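Local coordinates for protein inactive dihydroorotase-like domain (Chaetomium thermophilum, PDB 5NNL) that is a catalytically inactive dihydroorotase-like domain, built on the barrel fold of the amidohydrolase superfamily, at residues A13-G18 with R43-S48; L27-Q32 with E232-V237. One frame throughout, in Å; residues are numbered along the deposited sequence. Where two conformers were deposited one is given.

Contact 1 of 2, residues A13-G18 with R43-S48; sequences AAFVPG and RIMPVS
Ala13 CB packs against Met45 where the parallel strands 13-14 and 39-44 lie side by side in the barrel of this dihydroorotase-like domain. Met45 CG lies 3.8 Å from Ala13 CB, and its SD also touches that methyl. The edge of the Arg43 guanidinium faces Ala13 CA, with NH1 nearest. This guanidinium is held mainly by partners beyond the two segments: NE bonds Ser97 OG and NH1 bonds Ile12 O. Ala14 carries the strand pairing and bridges to Ile44. Its N donates a hydrogen bond to Arg43 O at 2.8 Å. Its O accepts one from Met45 N at 3.0 Å. Ala14 and Ile44 place their CB atoms on the same face, where helix 26-37 covers Ile44 through Leu27. Phe15 brings a Met-aromatic contact. Met45 SD sits at the ring edge, 5.4 Å from the centroid, and the two side chains cross at about a right angle. Phe15 CG is anti to the backbone N (chi1 -175°), beside the carbonyl carbon, and from there the ring reaches Val47 and Ser48. CE1 meets Val47 O at 3.2 Å, with the oxygen close to the ring plane, while CZ packs on the backbone of Ser48. Tyr223 meets the same ring. Val16 turns CG2 onto CG2 of Ile44 at 3.7 Å, a methyl-to-methyl contact that extends the apolar layer under helix 26-37. At the far end it is Ser48 CB, not OG, that lies 3.0 Å from Val16 O and also near Pro17 O. Ser48 OG makes a weak hydrogen bond to Gly51 O.

Contact 2 of 2, residues L27-Q32 with E232-V237; sequences LQRVTQ and EADVTV
The nearest CA atoms of helix 26-37 and the 232-237 loop are those of Val30 and Thr236, 6.0 Å apart, where a type I beta turn runs from Asp234 to Val237. This is helix-to-loop packing on the outer side of the barrel. It combines an apolar contact with a salt bridge. Val30 sends CG2 to CG1 of Val235 at 3.4 Å, closer than usual for two methyl carbons. The two side chains cross at about a right angle. Val30 CG2 also lies near Val235 O. Val30 also touches Ile42 of strand 39-44. Val235 also touches Asp26 on the same helix. Arg29 lies across the turn. It has two conformers, and its contacts here are those of the one given. Its CG is anti to the backbone N (chi1 176°), and this carbon contacts Val235 CG1 at 4.2 Å. Thr236 CG2 touches both CG and NE of Arg29, 3.8 Å from NE, so a methyl packs against the aliphatic part and the start of the guanidinium. Asp234 and Thr236 both touch Val297 of another loop. In this conformer the guanidinium and carboxylate planes are 81° apart. The salt bridge therefore does not pair two coplanar groups: Arg29 NH2 is 3.1 Å from Asp234 OD1 and 3.7 Å from OD2.

In the fold
The centres of contacts 1 and 2 are about 10 Å apart, and the two touch directly. Along the chain their segments alternate: 13-18, 27-32, 43-48, then 232-237. Strand 13-14, helix 26-37 and strand 39-44 follow one another, so the helix of contact 2 connects the two strands of contact 1 and packs against Ile44 and Val16. Val16 CG1 lies against Leu27 N. Pro17 CG touches Val235 CG2, which brings the distant 232-237 loop onto the same patch. Contact 1 is buried, its centre about 9 Å from the centre of the chain; contact 2 lies farther out, about 14 Å, and is partly buried. Together they join neighbouring strands, their connecting helix and a late loop.

Contact 1 of 2, residues A13-G18 with R43-S48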
loop_
_atom_site.group_PDB
_atom_site.type_symbol
_atom_site.label_atom_id
_atom_site.label_comp_id
_atom_site.label_asym_id
_atom_site.label_seq_id
_atom_site.Cartn_x
_atom_site.Cartn_y
_atom_site.Cartn_z
ATOM N N ALA A 13 -1.729 0.353 0.434
ATOM C CA ALA A 13 -1.201 1.636 -0.037
ATOM C C ALA A 13 -1.390 1.672 -1.554
ATOM O O ALA A 13 -0.514 1.253 -2.312
ATOM C CB ALA A 13 0.260 1.823 0.351
ATOM N N ALA A 14 -2.550 2.167 -1.980
ATOM C CA ALA A 14 -2.847 2.367 -3.390
ATOM C C ALA A 14 -2.748 3.854 -3.693
ATOM O O ALA A 14 -3.500 4.658 -3.129
ATOM C CB ALA A 14 -4.234 1.831 -3.745
ATOM N N PHE A 15 -1.828 4.217 -4.579
ATOM C CA PHE A 15 -1.595 5.616 -4.898
ATOM C C PHE A 15 -2.584 6.085 -5.959
ATOM O O PHE A 15 -2.773 5.420 -6.984
ATOM C CB PHE A 15 -0.160 5.811 -5.382
ATOM C CG PHE A 15 0.214 7.247 -5.612
ATOM C CD1 PHE A 15 0.349 8.126 -4.548
ATOM C CD2 PHE A 15 0.444 7.715 -6.894
ATOM C CE1 PHE A 15 0.700 9.448 -4.763
ATOM C CE2 PHE A 15 0.792 9.031 -7.115
ATOM C CZ PHE A 15 0.922 9.899 -6.048
ATOM N N VAL A 16 -3.211 7.232 -5.711
ATOM C CA VAL A 16 -4.207 7.790 -6.621
ATOM C C VAL A 16 -3.808 9.224 -6.945
ATOM O O VAL A 16 -4.070 10.134 -6.147
ATOM C CB VAL A 16 -5.620 7.718 -6.017
ATOM C CG1 VAL A 16 -6.653 8.293 -6.989
ATOM C CG2 VAL A 16 -5.969 6.274 -5.664
ATOM N N PRO A 17 -3.168 9.467 -8.094
ATOM C CA PRO A 17 -2.725 10.836 -8.420
ATOM C C PRO A 17 -3.800 11.901 -8.265
ATOM O O PRO A 17 -3.572 12.901 -7.573
ATOM C CB PRO A 17 -2.257 10.696 -9.875
ATOM C CG PRO A 17 -1.778 9.297 -9.974
ATOM C CD PRO A 17 -2.662 8.480 -9.061
ATOM N N GLY A 18 -4.960 11.725 -8.894
ATOM C CA GLY A 18 -6.012 12.723 -8.831
ATOM C C GLY A 18 -7.034 12.442 -7.751
ATOM O O GLY A 18 -8.232 12.672 -7.942
ATOM N N ARG A 43 -6.460 0.211 0.598
ATOM C CA ARG A 43 -6.412 1.471 1.323
ATOM C C ARG A 43 -5.819 2.529 0.407
ATOM O O ARG A 43 -4.757 2.319 -0.190
ATOM C CB ARG A 43 -5.586 1.348 2.603
ATOM C CG ARG A 43 -5.210 2.695 3.215
ATOM C CD ARG A 43 -4.407 2.568 4.498
ATOM N NE ARG A 43 -3.897 3.875 4.895
ATOM C CZ ARG A 43 -2.848 4.470 4.334
ATOM N NH1 ARG A 43 -2.179 3.873 3.353
ATOM N NH2 ARG A 43 -2.467 5.669 4.753
ATOM N N ILE A 44 -6.509 3.655 0.295
ATOM C CA ILE A 44 -6.095 4.738 -0.584
ATOM C C ILE A 44 -5.107 5.623 0.163
ATOM O O ILE A 44 -5.394 6.097 1.270
ATOM C CB ILE A 44 -7.312 5.545 -1.066
ATOM C CG1 ILE A 44 -8.385 4.612 -1.647
ATOM C CG2 ILE A 44 -6.891 6.576 -2.095
ATOM C CD1 ILE A 44 -7.905 3.746 -2.793
ATOM N N MET A 45 -3.945 5.841 -0.436
ATOM C CA MET A 45 -2.927 6.686 0.174
ATOM C C MET A 45 -3.434 8.121 0.235
ATOM O O MET A 45 -3.753 8.701 -0.813
ATOM C CB MET A 45 -1.628 6.614 -0.622
ATOM C CG MET A 45 -1.027 5.213 -0.688
ATOM S SD MET A 45 0.509 5.142 -1.622
ATOM C CE MET A 45 1.590 6.100 -0.564
ATOM N N PRO A 46 -3.523 8.735 1.418
ATOM C CA PRO A 46 -4.092 10.093 1.495
ATOM C C PRO A 46 -3.267 11.153 0.780
ATOM O O PRO A 46 -3.804 12.226 0.480
ATOM C CB PRO A 46 -4.165 10.363 3.005
ATOM C CG PRO A 46 -3.153 9.439 3.620
ATOM C CD PRO A 46 -3.094 8.229 2.732
ATOM N N VAL A 47 -1.995 10.896 0.494
ATOM C CA VAL A 47 -1.136 11.845 -0.206
ATOM C C VAL A 47 -1.126 11.467 -1.681
ATOM O O VAL A 47 -0.739 10.349 -2.044
ATOM C CB VAL A 47 0.285 11.854 0.383
ATOM C CG1 VAL A 47 1.228 12.719 -0.450
ATOM C CG2 VAL A 47 0.255 12.344 1.835
ATOM N N SER A 48 -1.542 12.398 -2.535
ATOM C CA SER A 48 -1.636 12.164 -3.965
ATOM C C SER A 48 -0.607 13.032 -4.704
ATOM O O SER A 48 0.368 13.504 -4.102
ATOM C CB SER A 48 -3.084 12.406 -4.407
ATOM O OG SER A 48 -3.564 13.669 -3.978
#

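Contact 2 of 2, residues L27-Q32 with E232-V237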
loop_
_atom_site.group_PDB
_atom_site.type_symbol
_atom_site.label_atom_id
_atom_site.label_comp_id
_atom_site.label_asym_id
_atom_site.label_seq_id
_atom_site.Cartn_x
_atom_site.Cartn_y
_atom_site.Cartn_z
ATOM N N LEU A 27 -9.450 7.546 -9.071
ATOM C CA LEU A 27 -9.815 6.568 -8.050
ATOM C C LEU A 27 -10.517 5.366 -8.673
ATOM O O LEU A 27 -10.148 4.214 -8.413
ATOM C CB LEU A 27 -10.693 7.214 -6.978
ATOM C CG LEU A 27 -11.193 6.265 -5.881
ATOM C CD1 LEU A 27 -10.047 5.501 -5.230
ATOM C CD2 LEU A 27 -11.972 7.030 -4.830
ATOM N N GLN A 28 -11.534 5.615 -9.504
ATOM C CA GLN A 28 -12.228 4.520 -10.178
ATOM C C GLN A 28 -11.251 3.626 -10.927
ATOM O O GLN A 28 -11.249 2.403 -10.753
ATOM C CB GLN A 28 -13.277 5.064 -11.151
ATOM C CG GLN A 28 -13.783 4.006 -12.146
ATOM C CD GLN A 28 -14.960 4.477 -12.975
ATOM O OE1 GLN A 28 -14.824 4.733 -14.172
ATOM N NE2 GLN A 28 -16.126 4.576 -12.347
ATOM N N ARG A 29 -10.417 4.223 -11.779
ATOM C CA ARG A 29 -9.529 3.424 -12.615
ATOM C C ARG A 29 -8.561 2.605 -11.770
ATOM O O ARG A 29 -8.223 1.470 -12.127
ATOM C CB ARG A 29 -8.768 4.317 -13.592
ATOM C CG ARG A 29 -7.763 3.550 -14.431
ATOM C CD ARG A 29 -7.620 4.130 -15.823
ATOM N NE ARG A 29 -6.394 3.673 -16.471
ATOM C CZ ARG A 29 -5.855 4.243 -17.545
ATOM N NH1 ARG A 29 -6.427 5.304 -18.099
ATOM N NH2 ARG A 29 -4.737 3.754 -18.064
ATOM N N VAL A 30 -8.105 3.157 -10.642
ATOM C CA VAL A 30 -7.218 2.399 -9.763
ATOM C C VAL A 30 -7.938 1.173 -9.218
ATOM O O VAL A 30 -7.345 0.096 -9.086
ATOM C CB VAL A 30 -6.681 3.297 -8.632
ATOM C CG1 VAL A 30 -5.978 2.469 -7.551
ATOM C CG2 VAL A 30 -5.721 4.318 -9.200
ATOM N N THR A 31 -9.226 1.311 -8.889
ATOM C CA THR A 31 -9.982 0.156 -8.417
ATOM C C THR A 31 -10.186 -0.868 -9.527
ATOM O O THR A 31 -10.322 -2.063 -9.241
ATOM C CB THR A 31 -11.333 0.591 -7.843
ATOM O OG1 THR A 31 -12.139 1.183 -8.872
ATOM C CG2 THR A 31 -11.135 1.579 -6.709
ATOM N N GLN A 32 -10.209 -0.429 -10.790
ATOM C CA GLN A 32 -10.296 -1.366 -11.908
ATOM C C GLN A 32 -9.043 -2.223 -11.990
ATOM O O GLN A 32 -9.113 -3.457 -11.987
ATOM C CB GLN A 32 -10.485 -0.616 -13.231
ATOM C CG GLN A 32 -11.770 0.172 -13.365
ATOM C CD GLN A 32 -11.845 0.927 -14.686
ATOM O OE1 GLN A 32 -11.163 0.579 -15.653
ATOM N NE2 GLN A 32 -12.676 1.961 -14.733
ATOM N N GLU A 232 4.972 8.086 -19.002
ATOM C CA GLU A 232 3.606 8.578 -18.912
ATOM C C GLU A 232 3.122 8.523 -17.469
ATOM O O GLU A 232 3.399 7.565 -16.740
ATOM C CB GLU A 232 2.681 7.740 -19.799
ATOM C CG GLU A 232 3.060 7.687 -21.279
ATOM C CD GLU A 232 2.453 6.489 -21.998
ATOM O OE1 GLU A 232 1.645 5.766 -21.379
ATOM O OE2 GLU A 232 2.785 6.267 -23.182
ATOM N N ALA A 233 2.389 9.556 -17.058
ATOM C CA ALA A 233 1.783 9.573 -15.736
ATOM C C ALA A 233 0.593 8.624 -15.720
ATOM O O ALA A 233 -0.543 9.052 -15.489
ATOM C CB ALA A 233 1.344 10.989 -15.357
ATOM N N ASP A 234 0.834 7.337 -15.977
ATOM C CA ASP A 234 -0.258 6.376 -15.998
ATOM C C ASP A 234 -0.637 6.018 -14.569
ATOM O O ASP A 234 0.228 5.752 -13.728
ATOM C CB ASP A 234 0.110 5.120 -16.788
ATOM C CG ASP A 234 -1.086 4.528 -17.525
ATOM O OD1 ASP A 234 -2.044 5.278 -17.817
ATOM O OD2 ASP A 234 -1.080 3.310 -17.805
ATOM N N VAL A 235 -1.943 6.017 -14.304
ATOM C CA VAL A 235 -2.468 5.910 -12.949
ATOM C C VAL A 235 -2.366 4.505 -12.371
ATOM O O VAL A 235 -2.551 4.332 -11.160
ATOM C CB VAL A 235 -3.921 6.439 -12.985
ATOM C CG1 VAL A 235 -4.882 5.564 -12.195
ATOM C CG2 VAL A 235 -3.960 7.867 -12.476
ATOM N N THR A 236 -2.038 3.502 -13.188
ATOM C CA THR A 236 -2.053 2.108 -12.759
ATOM C C THR A 236 -0.658 1.489 -12.696
ATOM O O THR A 236 -0.537 0.261 -12.646
ATOM C CB THR A 236 -2.942 1.287 -13.694
ATOM O OG1 THR A 236 -2.348 1.239 -14.995
ATOM C CG2 THR A 236 -4.331 1.902 -13.806
ATOM N N VAL A 237 0.397 2.307 -12.708
ATOM C CA VAL A 237 1.753 1.770 -12.670
ATOM C C VAL A 237 1.935 0.898 -11.437
ATOM O O VAL A 237 1.553 1.274 -10.321
ATOM C CB VAL A 237 2.795 2.903 -12.694
ATOM C CG1 VAL A 237 2.930 3.476 -14.091
ATOM C CG2 VAL A 237 2.456 3.996 -11.681
#